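PDB 3VIU: phosphoribosylformylglycinamidine synthase 2 from Thermus thermophilus, which is a member of the PurM-like AIR synthase related family with two pairs of such domains, and binds ADP and a magnesium ion. Local coordinates for residues Pro196-Gly201 with Ala319-Phe324; Thr245-Glu250 with Gly325-Asp330; Leu282-Val287 with Glu297-Ser302. All blocks are in the same frame, centred on the assembly; numbering follows the deposited sequence.

Contact 1: residues Pro196-Gly201 with Ala319-Phe324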
ATOM      1  N   PRO A 196       1.016 -13.792 -31.843  1.00 23.56           N
ATOM      2  CA  PRO A 196      -0.314 -13.188 -31.832  1.00 23.04           C
ATOM      3  C   PRO A 196      -0.554 -12.736 -30.385  1.00 23.53           C
ATOM      4  O   PRO A 196       0.088 -13.244 -29.463  1.00 22.58           O
ATOM      5  CB  PRO A 196      -1.213 -14.346 -32.234  1.00 22.60           C
ATOM      6  CG  PRO A 196      -0.526 -15.516 -31.606  1.00 22.56           C
ATOM      7  CD  PRO A 196       0.926 -15.257 -31.959  1.00 22.74           C
ATOM      8  N   ILE A 197      -1.454 -11.782 -30.183  1.00 23.37           N
ATOM      9  CA  ILE A 197      -1.753 -11.295 -28.836  1.00 24.10           C
ATOM     10  C   ILE A 197      -3.220 -11.592 -28.523  1.00 24.41           C
ATOM     11  O   ILE A 197      -4.121 -11.113 -29.221  1.00 22.06           O
ATOM     12  CB  ILE A 197      -1.546  -9.769 -28.723  1.00 24.75           C
ATOM     13  CG1 ILE A 197      -0.225  -9.360 -29.378  1.00 25.37           C
ATOM     14  CG2 ILE A 197      -1.593  -9.357 -27.268  1.00 23.56           C
ATOM     15  CD1 ILE A 197       0.975 -10.045 -28.813  1.00 28.38           C
ATOM     16  N   TYR A 198      -3.462 -12.375 -27.475  1.00 23.56           N
ATOM     17  CA  TYR A 198      -4.828 -12.722 -27.110  1.00 22.81           C
ATOM     18  C   TYR A 198      -5.484 -11.772 -26.115  1.00 22.07           C
ATOM     19  O   TYR A 198      -4.818 -11.120 -25.307  1.00 22.53           O
ATOM     20  CB  TYR A 198      -4.888 -14.154 -26.580  1.00 22.44           C
ATOM     21  CG  TYR A 198      -4.823 -15.205 -27.662  1.00 23.94           C
ATOM     22  CD1 TYR A 198      -3.693 -15.339 -28.471  1.00 25.60           C
ATOM     23  CD2 TYR A 198      -5.883 -16.084 -27.865  1.00 25.49           C
ATOM     24  CE1 TYR A 198      -3.620 -16.325 -29.450  1.00 25.75           C
ATOM     25  CE2 TYR A 198      -5.822 -17.074 -28.841  1.00 27.17           C
ATOM     26  CZ  TYR A 198      -4.688 -17.192 -29.629  1.00 27.38           C
ATOM     27  OH  TYR A 198      -4.624 -18.183 -30.586  1.00 27.67           O
ATOM     28  N   TYR A 199      -6.809 -11.713 -26.204  1.00 21.74           N
ATOM     29  CA  TYR A 199      -7.655 -10.873 -25.370  1.00 20.81           C
ATOM     30  C   TYR A 199      -8.637 -11.800 -24.673  1.00 21.95           C
ATOM     31  O   TYR A 199      -9.281 -12.622 -25.330  1.00 22.80           O
ATOM     32  CB  TYR A 199      -8.409  -9.884 -26.267  1.00 20.43           C
ATOM     33  CG  TYR A 199      -9.551  -9.108 -25.636  1.00 17.94           C
ATOM     34  CD1 TYR A 199     -10.641  -9.756 -25.059  1.00 17.99           C
ATOM     35  CD2 TYR A 199      -9.571  -7.717 -25.684  1.00 18.61           C
ATOM     36  CE1 TYR A 199     -11.725  -9.031 -24.549  1.00 20.03           C
ATOM     37  CE2 TYR A 199     -10.640  -6.986 -25.182  1.00 18.33           C
ATOM     38  CZ  TYR A 199     -11.714  -7.642 -24.616  1.00 20.79           C
ATOM     39  OH  TYR A 199     -12.777  -6.907 -24.126  1.00 21.57           O
ATOM     40  N   ALA A 200      -8.751 -11.665 -23.355  1.00 20.14           N
ATOM     41  CA  ALA A 200      -9.670 -12.486 -22.575  1.00 19.39           C
ATOM     42  C   ALA A 200     -10.345 -11.669 -21.482  1.00 17.58           C
ATOM     43  O   ALA A 200      -9.793 -10.684 -21.010  1.00 17.30           O
ATOM     44  CB  ALA A 200      -8.929 -13.650 -21.962  1.00 19.73           C
ATOM     45  N   GLY A 201     -11.538 -12.090 -21.083  1.00 17.51           N
ATOM     46  CA  GLY A 201     -12.270 -11.377 -20.048  1.00 19.11           C
ATOM     47  C   GLY A 201     -13.533 -10.709 -20.563  1.00 19.24           C
ATOM     48  O   GLY A 201     -14.100 -11.134 -21.559  1.00 19.23           O
ATOM     49  N   ALA A 319      -3.144 -24.518 -26.727  1.00 27.48           N
ATOM     50  CA  ALA A 319      -3.098 -24.796 -25.296  1.00 26.02           C
ATOM     51  C   ALA A 319      -3.713 -23.647 -24.503  1.00 25.60           C
ATOM     52  O   ALA A 319      -4.525 -23.869 -23.601  1.00 24.53           O
ATOM     53  CB  ALA A 319      -1.652 -25.020 -24.856  1.00 23.29           C
ATOM     54  N   LEU A 320      -3.322 -22.423 -24.847  1.00 25.63           N
ATOM     55  CA  LEU A 320      -3.827 -21.234 -24.172  1.00 25.68           C
ATOM     56  C   LEU A 320      -5.341 -21.169 -24.286  1.00 25.78           C
ATOM     57  O   LEU A 320      -6.037 -20.885 -23.310  1.00 26.68           O
ATOM     58  CB  LEU A 320      -3.209 -19.959 -24.775  1.00 22.80           C
ATOM     59  CG  LEU A 320      -3.686 -18.609 -24.212  1.00 20.98           C
ATOM     60  CD1 LEU A 320      -3.350 -18.530 -22.731  1.00 18.34           C
ATOM     61  CD2 LEU A 320      -3.034 -17.456 -24.967  1.00 18.90           C
ATOM     62  N   GLU A 321      -5.855 -21.445 -25.477  1.00 25.99           N
ATOM     63  CA  GLU A 321      -7.297 -21.395 -25.696  1.00 26.98           C
ATOM     64  C   GLU A 321      -8.005 -22.421 -24.823  1.00 25.25           C
ATOM     65  O   GLU A 321      -9.028 -22.128 -24.201  1.00 23.43           O
ATOM     66  CB  GLU A 321      -7.609 -21.647 -27.175  1.00 28.14           C
ATOM     67  CG  GLU A 321      -6.681 -20.889 -28.113  1.00 33.62           C
ATOM     68  CD  GLU A 321      -7.043 -21.041 -29.578  1.00 36.47           C
ATOM     69  OE1 GLU A 321      -7.459 -22.151 -29.983  1.00 38.81           O
ATOM     70  OE2 GLU A 321      -6.893 -20.048 -30.326  1.00 36.98           O
ATOM     71  N   GLU A 322      -7.441 -23.621 -24.770  1.00 25.26           N
ATOM     72  CA  GLU A 322      -8.016 -24.700 -23.980  1.00 26.70           C
ATOM     73  C   GLU A 322      -8.021 -24.353 -22.499  1.00 25.74           C
ATOM     74  O   GLU A 322      -8.998 -24.627 -21.795  1.00 24.78           O
ATOM     75  CB  GLU A 322      -7.263 -26.006 -24.254  1.00 27.66           C
ATOM     76  CG  GLU A 322      -7.463 -26.470 -25.703  1.00 32.74           C
ATOM     77  CD  GLU A 322      -6.735 -27.754 -26.046  1.00 33.95           C
ATOM     78  OE1 GLU A 322      -6.830 -28.185 -27.216  1.00 34.92           O
ATOM     79  OE2 GLU A 322      -6.072 -28.330 -25.155  1.00 35.63           O
ATOM     80  N   VAL A 323      -6.942 -23.737 -22.028  1.00 24.30           N
ATOM     81  CA  VAL A 323      -6.884 -23.334 -20.635  1.00 23.52           C
ATOM     82  C   VAL A 323      -8.109 -22.483 -20.321  1.00 24.15           C
ATOM     83  O   VAL A 323      -8.822 -22.749 -19.357  1.00 24.33           O
ATOM     84  CB  VAL A 323      -5.621 -22.514 -20.322  1.00 22.72           C
ATOM     85  CG1 VAL A 323      -5.736 -21.901 -18.930  1.00 23.95           C
ATOM     86  CG2 VAL A 323      -4.398 -23.408 -20.379  1.00 23.54           C
ATOM     87  N   PHE A 324      -8.364 -21.468 -21.140  1.00 24.67           N
ATOM     88  CA  PHE A 324      -9.517 -20.614 -20.901  1.00 26.87           C
ATOM     89  C   PHE A 324     -10.816 -21.349 -21.140  1.00 27.64           C
ATOM     90  O   PHE A 324     -11.816 -21.073 -20.483  1.00 28.71           O
ATOM     91  CB  PHE A 324      -9.446 -19.351 -21.759  1.00 25.94           C
ATOM     92  CG  PHE A 324      -8.522 -18.317 -21.204  1.00 26.88           C
ATOM     93  CD1 PHE A 324      -7.166 -18.587 -21.059  1.00 26.29           C
ATOM     94  CD2 PHE A 324      -9.012 -17.095 -20.765  1.00 26.30           C
ATOM     95  CE1 PHE A 324      -6.318 -17.663 -20.481  1.00 27.68           C
ATOM     96  CE2 PHE A 324      -8.172 -16.161 -20.184  1.00 26.31           C
ATOM     97  CZ  PHE A 324      -6.822 -16.441 -20.040  1.00 28.40           C
TER
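Y198 meets two consecutive residues of helix 317-326, L320 over its ring and E321 at its hydroxyl. The CD2 methyl of L320 lies over one face of the ring, displaced toward the rim, 3.9 Å from Y198 CG; it makes a CH-pi contact 4.3 Å from the ring centroid. L320 gets this methyl there because its CG is anti to the backbone N (chi1 177°), and the two side chains run alongside one another, pointing opposite ways. E321 OE2 comes to the ring edge, near its plane, 2.9 Å from Y198 OH. A hydrogen bond is possible here, but the phenol proton has a second acceptor within reach. The carboxylate is turned 65° from the ring. One helical turn after L320, F324 brings its ring obliquely against A200 CB, modelled too closely for the exact spacing to be trusted.

Y198 and A200 both point at the helix, whereas I197 and Y199 face the other way. P312 touches both Y198 and L320, and C331 touches both Y198 and F324. The helix runs parallel to the strand, 3° apart in direction, with the segment axes 11.1 Å apart. Strand 196-201 lies between strands 307-312 and 331-338, which helix 317-326 connects, so this is the helix of a split beta-alpha-beta unit packed on its inserted middle strand.

Contact 2: residues Thr245-Glu250 with Gly325-Asp330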
ATOM      1  N   THR A 245      -5.717 -17.261 -16.130  1.00 19.25           N
ATOM      2  CA  THR A 245      -4.424 -16.618 -16.304  1.00 17.99           C
ATOM      3  C   THR A 245      -3.367 -17.353 -15.498  1.00 19.16           C
ATOM      4  O   THR A 245      -2.292 -17.666 -16.014  1.00 18.74           O
ATOM      5  CB  THR A 245      -4.476 -15.138 -15.867  1.00 17.87           C
ATOM      6  OG1 THR A 245      -5.440 -14.445 -16.671  1.00 13.40           O
ATOM      7  CG2 THR A 245      -3.095 -14.469 -16.032  1.00 13.64           C
ATOM      8  N   LEU A 246      -3.680 -17.639 -14.235  1.00 20.80           N
ATOM      9  CA  LEU A 246      -2.751 -18.345 -13.365  1.00 22.19           C
ATOM     10  C   LEU A 246      -2.438 -19.737 -13.902  1.00 23.33           C
ATOM     11  O   LEU A 246      -1.284 -20.158 -13.901  1.00 24.23           O
ATOM     12  CB  LEU A 246      -3.312 -18.461 -11.948  1.00 21.73           C
ATOM     13  CG  LEU A 246      -3.423 -17.200 -11.087  1.00 22.48           C
ATOM     14  CD1 LEU A 246      -4.115 -17.550  -9.774  1.00 23.43           C
ATOM     15  CD2 LEU A 246      -2.049 -16.622 -10.821  1.00 21.58           C
ATOM     16  N   GLU A 247      -3.456 -20.460 -14.362  1.00 24.01           N
ATOM     17  CA  GLU A 247      -3.200 -21.793 -14.884  1.00 24.59           C
ATOM     18  C   GLU A 247      -2.366 -21.665 -16.146  1.00 25.76           C
ATOM     19  O   GLU A 247      -1.357 -22.349 -16.310  1.00 25.45           O
ATOM     20  CB  GLU A 247      -4.504 -22.532 -15.189  1.00 25.81           C
ATOM     21  CG  GLU A 247      -4.272 -23.915 -15.807  1.00 29.13           C
ATOM     22  CD  GLU A 247      -5.541 -24.739 -15.954  1.00 30.22           C
ATOM     23  OE1 GLU A 247      -5.531 -25.689 -16.768  1.00 31.42           O
ATOM     24  OE2 GLU A 247      -6.539 -24.451 -15.255  1.00 31.06           O
ATOM     25  N   ALA A 248      -2.786 -20.770 -17.032  1.00 25.69           N
ATOM     26  CA  ALA A 248      -2.065 -20.548 -18.271  1.00 26.49           C
ATOM     27  C   ALA A 248      -0.566 -20.361 -17.996  1.00 26.74           C
ATOM     28  O   ALA A 248       0.273 -20.988 -18.641  1.00 28.09           O
ATOM     29  CB  ALA A 248      -2.632 -19.321 -18.996  1.00 25.49           C
ATOM     30  N   ILE A 249      -0.223 -19.508 -17.038  1.00 26.51           N
ATOM     31  CA  ILE A 249       1.186 -19.296 -16.753  1.00 28.68           C
ATOM     32  C   ILE A 249       1.810 -20.472 -16.025  1.00 29.33           C
ATOM     33  O   ILE A 249       2.968 -20.817 -16.277  1.00 30.08           O
ATOM     34  CB  ILE A 249       1.435 -18.057 -15.903  1.00 28.83           C
ATOM     35  CG1 ILE A 249       2.913 -18.033 -15.504  1.00 29.71           C
ATOM     36  CG2 ILE A 249       0.515 -18.058 -14.698  1.00 32.34           C
ATOM     37  CD1 ILE A 249       3.265 -17.098 -14.387  1.00 30.95           C
ATOM     38  N   GLU A 250       1.059 -21.079 -15.110  1.00 29.09           N
ATOM     39  CA  GLU A 250       1.584 -22.218 -14.372  1.00 29.85           C
ATOM     40  C   GLU A 250       1.907 -23.363 -15.320  1.00 29.66           C
ATOM     41  O   GLU A 250       2.696 -24.244 -14.988  1.00 29.44           O
ATOM     42  CB  GLU A 250       0.597 -22.660 -13.299  1.00 29.16           C
ATOM     43  CG  GLU A 250       0.649 -21.768 -12.078  1.00 32.23           C
ATOM     44  CD  GLU A 250      -0.419 -22.087 -11.060  1.00 33.67           C
ATOM     45  OE1 GLU A 250      -0.500 -23.252 -10.609  1.00 36.14           O
ATOM     46  OE2 GLU A 250      -1.173 -21.162 -10.705  1.00 36.12           O
ATOM     47  N   GLY A 325     -10.803 -22.289 -22.077  1.00 28.97           N
ATOM     48  CA  GLY A 325     -12.005 -23.059 -22.343  1.00 28.70           C
ATOM     49  C   GLY A 325     -12.406 -23.808 -21.082  1.00 28.51           C
ATOM     50  O   GLY A 325     -13.582 -23.873 -20.731  1.00 27.38           O
ATOM     51  N   ARG A 326     -11.414 -24.364 -20.391  1.00 28.44           N
ATOM     52  CA  ARG A 326     -11.662 -25.107 -19.162  1.00 29.64           C
ATOM     53  C   ARG A 326     -12.336 -24.257 -18.084  1.00 29.72           C
ATOM     54  O   ARG A 326     -13.128 -24.771 -17.289  1.00 29.28           O
ATOM     55  CB  ARG A 326     -10.355 -25.689 -18.616  1.00 29.71           C
ATOM     56  CG  ARG A 326      -9.840 -26.877 -19.405  1.00 30.26           C
ATOM     57  CD  ARG A 326      -8.859 -27.689 -18.579  1.00 30.12           C
ATOM     58  NE  ARG A 326      -7.512 -27.130 -18.580  1.00 31.08           N
ATOM     59  CZ  ARG A 326      -6.674 -27.211 -19.608  1.00 30.46           C
ATOM     60  NH1 ARG A 326      -7.046 -27.827 -20.722  1.00 31.10           N
ATOM     61  NH2 ARG A 326      -5.458 -26.685 -19.517  1.00 31.07           N
ATOM     62  N   TRP A 327     -12.024 -22.962 -18.054  1.00 28.32           N
ATOM     63  CA  TRP A 327     -12.631 -22.069 -17.069  1.00 27.38           C
ATOM     64  C   TRP A 327     -13.841 -21.319 -17.630  1.00 27.09           C
ATOM     65  O   TRP A 327     -14.282 -20.322 -17.068  1.00 26.09           O
ATOM     66  CB  TRP A 327     -11.591 -21.084 -16.523  1.00 25.11           C
ATOM     67  CG  TRP A 327     -10.542 -21.773 -15.710  1.00 24.76           C
ATOM     68  CD1 TRP A 327      -9.348 -22.273 -16.157  1.00 23.34           C
ATOM     69  CD2 TRP A 327     -10.637 -22.141 -14.328  1.00 23.41           C
ATOM     70  NE1 TRP A 327      -8.700 -22.933 -15.142  1.00 20.88           N
ATOM     71  CE2 TRP A 327      -9.468 -22.868 -14.007  1.00 22.53           C
ATOM     72  CE3 TRP A 327     -11.601 -21.932 -13.328  1.00 24.06           C
ATOM     73  CZ2 TRP A 327      -9.232 -23.391 -12.724  1.00 22.84           C
ATOM     74  CZ3 TRP A 327     -11.369 -22.452 -12.050  1.00 22.28           C
ATOM     75  CH2 TRP A 327     -10.191 -23.173 -11.763  1.00 21.76           C
ATOM     76  N   GLY A 328     -14.378 -21.819 -18.738  1.00 27.12           N
ATOM     77  CA  GLY A 328     -15.542 -21.201 -19.345  1.00 28.19           C
ATOM     78  C   GLY A 328     -15.328 -19.811 -19.910  1.00 27.41           C
ATOM     79  O   GLY A 328     -16.271 -19.032 -20.003  1.00 26.61           O
ATOM     80  N   LEU A 329     -14.098 -19.498 -20.299  1.00 28.94           N
ATOM     81  CA  LEU A 329     -13.795 -18.182 -20.853  1.00 31.45           C
ATOM     82  C   LEU A 329     -13.294 -18.208 -22.298  1.00 33.12           C
ATOM     83  O   LEU A 329     -12.607 -19.145 -22.720  1.00 33.30           O
ATOM     84  CB  LEU A 329     -12.755 -17.472 -19.983  1.00 31.40           C
ATOM     85  CG  LEU A 329     -13.195 -16.999 -18.598  1.00 30.93           C
ATOM     86  CD1 LEU A 329     -11.981 -16.519 -17.813  1.00 29.29           C
ATOM     87  CD2 LEU A 329     -14.230 -15.892 -18.747  1.00 30.24           C
ATOM     88  N   ASP A 330     -13.647 -17.165 -23.046  1.00 34.83           N
ATOM     89  CA  ASP A 330     -13.224 -17.028 -24.434  1.00 36.68           C
ATOM     90  C   ASP A 330     -11.866 -16.342 -24.431  1.00 35.26           C
ATOM     91  O   ASP A 330     -11.639 -15.402 -23.670  1.00 35.29           O
ATOM     92  CB  ASP A 330     -14.201 -16.155 -25.230  1.00 41.79           C
ATOM     93  CG  ASP A 330     -15.651 -16.565 -25.043  1.00 47.14           C
ATOM     94  OD1 ASP A 330     -15.973 -17.752 -25.283  1.00 49.90           O
ATOM     95  OD2 ASP A 330     -16.471 -15.695 -24.662  1.00 48.67           O
TER
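E247 reaches out from helix 235-250 and divides its carboxylate between two neighbouring residues, R326 and W327. Its chain is stretched out, with CG anti to the backbone N (chi1 177°) and the later carbons continuing the line, which carries both oxygens across to the end of the other helix. R326 approaches at about a right angle. Its chain bends at the CG-CD bond, and this kink presents NE and NH2 together, both donating to a single oxygen in a side-on salt bridge. NE is 3.0 Å from E247 OE1, on the syn side of the carboxylate, and NH2 is 2.9 Å from the same E247 OE1, arriving nearly along the C-O axis. Both nitrogens come from one face of the carboxylate, and OE1 lies in the guanidinium plane.

The other oxygen belongs to the indole. W327 NE1 donates to E247 OE2 across 2.6 Å in a nearly straight bond of 167°, meeting the oxygen from above the carboxylate plane while OE2 stays close to the plane of the indole. Ring and carboxylate stand 79° apart.

V323 also touches E247, and E243 and A244 touch W327. G328, with positive phi, is the C' residue of a Schellman motif that ends helix 317-326 just where the two donors emerge. With one oxygen held by a charged pair of N-H groups and the other by a neutral one, the carboxylate is fixed in rotation and probably stabilised as an anion at the protein surface.

Contact 3: residues Leu282-Val287 with Glu297-Ser302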
ATOM      1  N   LEU A 282      -2.779  -3.739 -33.859  1.00 20.30           N
ATOM      2  CA  LEU A 282      -4.055  -4.070 -33.230  1.00 20.39           C
ATOM      3  C   LEU A 282      -5.196  -4.050 -34.245  1.00 20.28           C
ATOM      4  O   LEU A 282      -5.372  -3.085 -34.984  1.00 18.67           O
ATOM      5  CB  LEU A 282      -4.351  -3.086 -32.084  1.00 19.87           C
ATOM      6  CG  LEU A 282      -5.716  -3.148 -31.378  1.00 20.17           C
ATOM      7  CD1 LEU A 282      -5.993  -4.546 -30.838  1.00 18.97           C
ATOM      8  CD2 LEU A 282      -5.733  -2.132 -30.242  1.00 20.64           C
ATOM      9  N   HIS A 283      -5.956  -5.134 -34.284  1.00 21.92           N
ATOM     10  CA  HIS A 283      -7.092  -5.245 -35.187  1.00 24.28           C
ATOM     11  C   HIS A 283      -8.332  -5.018 -34.332  1.00 23.77           C
ATOM     12  O   HIS A 283      -8.858  -5.954 -33.739  1.00 24.56           O
ATOM     13  CB  HIS A 283      -7.130  -6.642 -35.805  1.00 28.45           C
ATOM     14  CG  HIS A 283      -5.954  -6.952 -36.681  1.00 34.67           C
ATOM     15  ND1 HIS A 283      -5.925  -6.648 -38.026  1.00 36.71           N
ATOM     16  CD2 HIS A 283      -4.763  -7.538 -36.405  1.00 36.03           C
ATOM     17  CE1 HIS A 283      -4.769  -7.035 -38.539  1.00 37.72           C
ATOM     18  NE2 HIS A 283      -4.046  -7.577 -37.576  1.00 37.19           N
ATOM     19  N   LEU A 284      -8.790  -3.775 -34.254  1.00 22.28           N
ATOM     20  CA  LEU A 284      -9.950  -3.468 -33.432  1.00 24.09           C
ATOM     21  C   LEU A 284     -11.194  -4.256 -33.783  1.00 24.48           C
ATOM     22  O   LEU A 284     -12.044  -4.476 -32.922  1.00 26.53           O
ATOM     23  CB  LEU A 284     -10.269  -1.967 -33.472  1.00 20.62           C
ATOM     24  CG  LEU A 284      -9.319  -1.095 -32.643  1.00 22.40           C
ATOM     25  CD1 LEU A 284      -9.687   0.379 -32.804  1.00 20.15           C
ATOM     26  CD2 LEU A 284      -9.379  -1.524 -31.173  1.00 20.47           C
ATOM     27  N   ASP A 285     -11.304  -4.694 -35.032  1.00 24.05           N
ATOM     28  CA  ASP A 285     -12.481  -5.446 -35.444  1.00 24.82           C
ATOM     29  C   ASP A 285     -12.584  -6.793 -34.750  1.00 23.81           C
ATOM     30  O   ASP A 285     -13.664  -7.369 -34.667  1.00 26.05           O
ATOM     31  CB  ASP A 285     -12.494  -5.661 -36.962  1.00 27.43           C
ATOM     32  CG  ASP A 285     -12.547  -4.360 -37.735  1.00 29.61           C
ATOM     33  OD1 ASP A 285     -13.325  -3.464 -37.339  1.00 33.01           O
ATOM     34  OD2 ASP A 285     -11.818  -4.242 -38.741  1.00 31.82           O
ATOM     35  N   LEU A 286     -11.463  -7.303 -34.255  1.00 21.64           N
ATOM     36  CA  LEU A 286     -11.473  -8.592 -33.572  1.00 20.98           C
ATOM     37  C   LEU A 286     -11.752  -8.459 -32.080  1.00 21.67           C
ATOM     38  O   LEU A 286     -12.017  -9.456 -31.399  1.00 21.27           O
ATOM     39  CB  LEU A 286     -10.145  -9.317 -33.801  1.00 18.40           C
ATOM     40  CG  LEU A 286     -10.115 -10.343 -34.938  1.00 19.30           C
ATOM     41  CD1 LEU A 286     -11.099  -9.979 -36.017  1.00 16.32           C
ATOM     42  CD2 LEU A 286      -8.708 -10.432 -35.492  1.00 17.72           C
ATOM     43  N   VAL A 287     -11.701  -7.224 -31.581  1.00 20.10           N
ATOM     44  CA  VAL A 287     -11.946  -6.933 -30.168  1.00 20.76           C
ATOM     45  C   VAL A 287     -13.429  -7.111 -29.787  1.00 21.71           C
ATOM     46  O   VAL A 287     -14.310  -6.490 -30.380  1.00 21.68           O
ATOM     47  CB  VAL A 287     -11.495  -5.470 -29.824  1.00 19.91           C
ATOM     48  CG1 VAL A 287     -11.807  -5.131 -28.379  1.00 19.07           C
ATOM     49  CG2 VAL A 287     -10.009  -5.316 -30.072  1.00 19.28           C
ATOM     50  N   GLU A 297     -11.580   5.501 -31.158  1.00 26.70           N
ATOM     51  CA  GLU A 297     -11.059   6.004 -29.886  1.00 27.96           C
ATOM     52  C   GLU A 297     -11.761   5.394 -28.669  1.00 27.80           C
ATOM     53  O   GLU A 297     -11.126   5.148 -27.648  1.00 28.14           O
ATOM     54  CB  GLU A 297     -11.117   7.542 -29.821  1.00 28.95           C
ATOM     55  CG  GLU A 297     -12.502   8.176 -29.837  1.00 29.12           C
ATOM     56  CD  GLU A 297     -13.090   8.293 -31.233  1.00 31.84           C
ATOM     57  OE1 GLU A 297     -14.181   8.890 -31.367  1.00 34.09           O
ATOM     58  OE2 GLU A 297     -12.470   7.793 -32.196  1.00 30.89           O
ATOM     59  N   GLU A 298     -13.061   5.137 -28.782  1.00 28.46           N
ATOM     60  CA  GLU A 298     -13.822   4.531 -27.688  1.00 28.19           C
ATOM     61  C   GLU A 298     -13.296   3.141 -27.352  1.00 27.42           C
ATOM     62  O   GLU A 298     -13.161   2.783 -26.182  1.00 26.83           O
ATOM     63  CB  GLU A 298     -15.300   4.426 -28.057  1.00 28.96           C
ATOM     64  CG  GLU A 298     -16.047   5.739 -27.965  1.00 32.14           C
ATOM     65  CD  GLU A 298     -17.465   5.641 -28.485  1.00 34.73           C
ATOM     66  OE1 GLU A 298     -18.248   6.574 -28.218  1.00 35.03           O
ATOM     67  OE2 GLU A 298     -17.795   4.641 -29.169  1.00 36.33           O
ATOM     68  N   LEU A 299     -13.007   2.353 -28.379  1.00 26.10           N
ATOM     69  CA  LEU A 299     -12.494   1.013 -28.158  1.00 25.47           C
ATOM     70  C   LEU A 299     -11.090   1.104 -27.585  1.00 25.08           C
ATOM     71  O   LEU A 299     -10.757   0.422 -26.613  1.00 24.42           O
ATOM     72  CB  LEU A 299     -12.485   0.223 -29.471  1.00 26.03           C
ATOM     73  CG  LEU A 299     -13.875  -0.080 -30.061  1.00 26.76           C
ATOM     74  CD1 LEU A 299     -13.745  -0.603 -31.480  1.00 24.25           C
ATOM     75  CD2 LEU A 299     -14.601  -1.084 -29.173  1.00 25.59           C
ATOM     76  N   LEU A 300     -10.282   1.975 -28.177  1.00 24.48           N
ATOM     77  CA  LEU A 300      -8.896   2.160 -27.752  1.00 24.53           C
ATOM     78  C   LEU A 300      -8.706   2.687 -26.333  1.00 25.50           C
ATOM     79  O   LEU A 300      -7.773   2.283 -25.637  1.00 25.91           O
ATOM     80  CB  LEU A 300      -8.175   3.098 -28.723  1.00 22.86           C
ATOM     81  CG  LEU A 300      -7.804   2.550 -30.103  1.00 18.39           C
ATOM     82  CD1 LEU A 300      -7.438   3.696 -31.018  1.00 16.59           C
ATOM     83  CD2 LEU A 300      -6.645   1.586 -29.973  1.00 15.42           C
ATOM     84  N   LEU A 301      -9.587   3.578 -25.894  1.00 24.48           N
ATOM     85  CA  LEU A 301      -9.434   4.161 -24.570  1.00 23.55           C
ATOM     86  C   LEU A 301     -10.371   3.661 -23.483  1.00 21.64           C
ATOM     87  O   LEU A 301     -10.314   4.129 -22.348  1.00 21.67           O
ATOM     88  CB  LEU A 301      -9.516   5.685 -24.690  1.00 24.68           C
ATOM     89  CG  LEU A 301      -8.487   6.221 -25.694  1.00 23.99           C
ATOM     90  CD1 LEU A 301      -8.462   7.734 -25.687  1.00 23.06           C
ATOM     91  CD2 LEU A 301      -7.125   5.667 -25.335  1.00 24.88           C
ATOM     92  N   SER A 302     -11.239   2.715 -23.819  1.00 19.88           N
ATOM     93  CA  SER A 302     -12.141   2.173 -22.822  1.00 16.79           C
ATOM     94  C   SER A 302     -11.313   1.572 -21.703  1.00 17.71           C
ATOM     95  O   SER A 302     -10.249   1.001 -21.944  1.00 15.46           O
ATOM     96  CB  SER A 302     -13.010   1.071 -23.411  1.00 16.95           C
ATOM     97  OG  SER A 302     -13.655   0.352 -22.373  1.00 13.35           O
TER
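L284 wedges into the side of helix 296-301 in the PurM-like C-terminal domain, where this short helix packs on the mixed sheet as strand 279-283 runs into a 3-10 turn. The forked end of L284 does most of the filling. One prong, CD2, sits 3.9 Å from L299 CB, against the root of that side chain; the other, CD1, rests 3.9 Å from L300 CG, on the branch point of the next residue. L284 runs past L299 in the opposite direction but lies roughly perpendicular to L300, so its tip occupies the angle between these two helix residues.

L300 returns the bump. Its CB does not aim straight at the strand, yet the end of the side chain swings in with CG anti to the carbonyl carbon (chi1 -74°), and its CD2 branch reaches L282 while CG takes L284. V345 of strand 342-347 touches both L284 and L300, and V29 of helix 28-37 also packs on L300, so this leucine joins the sheet to that N-terminal helix as well. All four leucines are buried. L282 and L300 pass in opposite senses, and their methyls meet, L282 CD2 lying 3.8 Å from L300 CD2.

In the fold
All three contacts lie in the first AIR synthase related C-terminal domain, two of them on its mixed sheet. Contacts 1 and 2 share helix 317-326, with centres about 7 Å apart, and A248 packs against L320 and V323 between them. Contact 3 approaches the opposite face of the sheet, its centre about 18 Å from that of contact 1; Y199, turned away from helix 317-326, meets it through CE2, 3.9 Å from V287 CG1. Contacts 2 and 3 do not touch, their nearest atoms being about 9 Å apart. The same sheet ends in strand 254-259, whose D259 lines the ADP pocket, while D430, N472 and D620 mark the magnesium site in the other half.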